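Local coordinates for putative uncharacterized protein (Chaetomium thermophilum var. thermophilum DSM 1495, PDB 5M43) that probably dephosphorylates phosphotyrosine and phosphoserine or phosphothreonine as the dual-specificity phosphatase domain of Yvh1, a protein tied to ribosome assembly, at residues I69-I74 against E164-M169. Residues are numbered along the deposited sequence; the frame is centred on the assembly and turned at random.
Sequences IHLPKI and EMWWDM
Leu71 lies over one face of the Trp166 indole and touches it at two places. Its CB sits above the six-membered ring in a CH-pi contact, 3.9 Å from the centroid and only 8° off the ring normal. The CD1 methyl reaches the other end of the same face, where it rests over the CG-CD2 bond, 3.7 Å from Trp166 CG. With Leu71 CG anti to the carbonyl carbon (chi1 -65°), the side chain runs along the indole from its benzo part back toward CB of the tryptophan. Pro72 adds a smaller contact at the outer end of the benzo ring, approaching obliquely: its CG lies 4.0 Å from Trp166 CZ3.

The tryptophan does the bridging. Leu71 and Trp166 are the closest backbone pair, yet their CA atoms stand 8.0 Å apart, and the indole spans that distance because CG is anti to the backbone N (chi1 178°). No hydrogen bond joins the two segments. The buried indole N-H instead donates to the carbonyl O of Ala116 in helix 109-121, which helps fix the rotation of the ring, and the side chain of Leu71 also rests on Ala116. Cys171 and Pro172, just past the end of helix 157-168, pack on the indole as well. Replacing the indole by the methyl group of an alanine is likely to open a gap beside Leu71 and Pro72 and leave the Ala116 carbonyl without this donor.

Apolar packing thus joins the N-terminal part of helix 71-83 to the last turn of helix 157-168, with helix 109-121 as their common neighbour, within the alpha/beta catalytic domain of the dual-specificity phosphatase fold.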
loop_
_atom_site.group_PDB
_atom_site.type_symbol
_atom_site.label_atom_id
_atom_site.label_comp_id
_atom_site.label_asym_id
_atom_site.label_seq_id
_atom_site.Cartn_x
_atom_site.Cartn_y
_atom_site.Cartn_z
ATOM N N ILE A 69 -13.528 0.021 -3.468
ATOM C CA ILE A 69 -14.130 -1.284 -3.187
ATOM C C ILE A 69 -13.091 -2.279 -2.662
ATOM O O ILE A 69 -13.428 -3.235 -1.929
ATOM C CB ILE A 69 -14.832 -1.809 -4.460
ATOM C CG1 ILE A 69 -15.522 -3.099 -4.157
ATOM C CG2 ILE A 69 -13.799 -2.100 -5.527
ATOM C CD1 ILE A 69 -16.686 -2.936 -3.276
ATOM N N HIS A 70 -11.838 -2.109 -3.074
ATOM C CA HIS A 70 -10.757 -2.997 -2.706
ATOM C C HIS A 70 -10.065 -2.604 -1.420
ATOM O O HIS A 70 -9.222 -3.378 -0.961
ATOM C CB HIS A 70 -9.723 -3.055 -3.827
ATOM C CG HIS A 70 -10.281 -3.636 -5.106
ATOM N ND1 HIS A 70 -10.359 -2.927 -6.302
ATOM C CD2 HIS A 70 -10.780 -4.861 -5.368
ATOM C CE1 HIS A 70 -10.850 -3.709 -7.246
ATOM N NE2 HIS A 70 -11.152 -4.876 -6.698
ATOM N N LEU A 71 -10.362 -1.424 -0.862
ATOM C CA LEU A 71 -9.464 -0.977 0.201
ATOM C C LEU A 71 -9.591 -1.833 1.466
ATOM O O LEU A 71 -8.550 -2.061 2.094
ATOM C CB LEU A 71 -9.663 0.506 0.537
ATOM C CG LEU A 71 -9.280 1.443 -0.636
ATOM C CD1 LEU A 71 -9.493 2.876 -0.170
ATOM C CD2 LEU A 71 -7.801 1.188 -1.091
ATOM N N PRO A 72 -10.740 -2.372 1.854
ATOM C CA PRO A 72 -10.716 -3.248 3.046
ATOM C C PRO A 72 -9.788 -4.439 2.866
ATOM O O PRO A 72 -8.962 -4.735 3.756
ATOM C CB PRO A 72 -12.191 -3.651 3.205
ATOM C CG PRO A 72 -12.994 -2.412 2.696
ATOM C CD PRO A 72 -12.126 -2.038 1.432
ATOM N N LYS A 73 -9.904 -5.150 1.738
ATOM C CA LYS A 73 -9.050 -6.309 1.494
ATOM C C LYS A 73 -7.579 -5.932 1.422
ATOM O O LYS A 73 -6.700 -6.674 1.908
ATOM C CB LYS A 73 -9.477 -6.971 0.180
ATOM C CG LYS A 73 -8.768 -8.267 -0.096
ATOM C CD LYS A 73 -9.254 -8.976 -1.383
ATOM C CE LYS A 73 -8.736 -10.441 -1.433
ATOM N NZ LYS A 73 -9.303 -11.272 -2.545
ATOM N N ILE A 74 -7.291 -4.802 0.775
ATOM C CA ILE A 74 -5.920 -4.276 0.683
ATOM C C ILE A 74 -5.334 -4.023 2.057
ATOM O O ILE A 74 -4.219 -4.466 2.361
ATOM C CB ILE A 74 -5.936 -2.997 -0.161
ATOM C CG1 ILE A 74 -6.001 -3.440 -1.600
ATOM C CG2 ILE A 74 -4.669 -2.127 0.138
ATOM C CD1 ILE A 74 -6.185 -2.271 -2.605
ATOM N N GLU A 164 -10.427 10.155 0.047
ATOM C CA GLU A 164 -11.211 11.032 0.909
ATOM C C GLU A 164 -12.487 10.333 1.333
ATOM O O GLU A 164 -12.881 10.413 2.510
ATOM C CB GLU A 164 -11.528 12.363 0.204
ATOM C CG GLU A 164 -10.297 13.275 -0.004
ATOM C CD GLU A 164 -10.578 14.413 -0.997
ATOM O OE1 GLU A 164 -9.592 15.017 -1.469
ATOM O OE2 GLU A 164 -11.751 14.657 -1.314
ATOM N N MET A 165 -13.122 9.600 0.406
ATOM C CA MET A 165 -14.289 8.786 0.805
ATOM C C MET A 165 -13.918 7.773 1.880
ATOM O O MET A 165 -14.640 7.608 2.868
ATOM C CB MET A 165 -14.865 8.032 -0.402
ATOM C CG MET A 165 -15.067 8.864 -1.607
ATOM S SD MET A 165 -16.002 8.000 -2.890
ATOM C CE MET A 165 -15.041 6.975 -3.842
ATOM N N TRP A 166 -12.808 7.067 1.677
ATOM C CA TRP A 166 -12.310 6.086 2.662
ATOM C C TRP A 166 -12.193 6.691 4.062
ATOM O O TRP A 166 -12.731 6.147 5.051
ATOM C CB TRP A 166 -10.962 5.596 2.138
ATOM C CG TRP A 166 -10.216 4.602 3.028
ATOM C CD1 TRP A 166 -8.967 4.761 3.584
ATOM C CD2 TRP A 166 -10.671 3.292 3.403
ATOM N NE1 TRP A 166 -8.636 3.631 4.302
ATOM C CE2 TRP A 166 -9.633 2.706 4.180
ATOM C CE3 TRP A 166 -11.837 2.550 3.123
ATOM C CZ2 TRP A 166 -9.724 1.433 4.696
ATOM C CZ3 TRP A 166 -11.931 1.281 3.627
ATOM C CH2 TRP A 166 -10.865 0.732 4.415
ATOM N N TRP A 167 -11.551 7.852 4.158
ATOM C CA TRP A 167 -11.426 8.566 5.441
ATOM C C TRP A 167 -12.786 8.918 6.019
ATOM O O TRP A 167 -13.075 8.694 7.211
ATOM C CB TRP A 167 -10.626 9.851 5.216
ATOM C CG TRP A 167 -10.413 10.717 6.448
ATOM C CD1 TRP A 167 -11.078 11.850 6.784
ATOM C CD2 TRP A 167 -9.405 10.529 7.462
ATOM N NE1 TRP A 167 -10.568 12.387 7.935
ATOM C CE2 TRP A 167 -9.524 11.607 8.367
ATOM C CE3 TRP A 167 -8.435 9.550 7.697
ATOM C CZ2 TRP A 167 -8.707 11.720 9.512
ATOM C CZ3 TRP A 167 -7.594 9.696 8.792
ATOM C CH2 TRP A 167 -7.773 10.752 9.710
ATOM N N ASP A 168 -13.639 9.538 5.202
ATOM C CA ASP A 168 -14.939 9.953 5.705
ATOM C C ASP A 168 -15.856 8.774 6.089
ATOM O O ASP A 168 -16.788 8.971 6.877
ATOM C CB ASP A 168 -15.652 10.844 4.671
ATOM C CG ASP A 168 -15.148 12.304 4.654
ATOM O OD1 ASP A 168 -14.488 12.728 5.634
ATOM O OD2 ASP A 168 -15.438 13.021 3.659
ATOM N N MET A 169 -15.654 7.585 5.533
ATOM C CA MET A 169 -16.344 6.375 5.946
ATOM C C MET A 169 -15.726 5.768 7.201
ATOM O O MET A 169 -16.258 4.774 7.722
ATOM C CB MET A 169 -16.392 5.339 4.796
ATOM C CG MET A 169 -17.279 5.771 3.567
ATOM S SD MET A 169 -16.945 4.700 2.148
ATOM C CE MET A 169 -18.117 3.341 2.496
#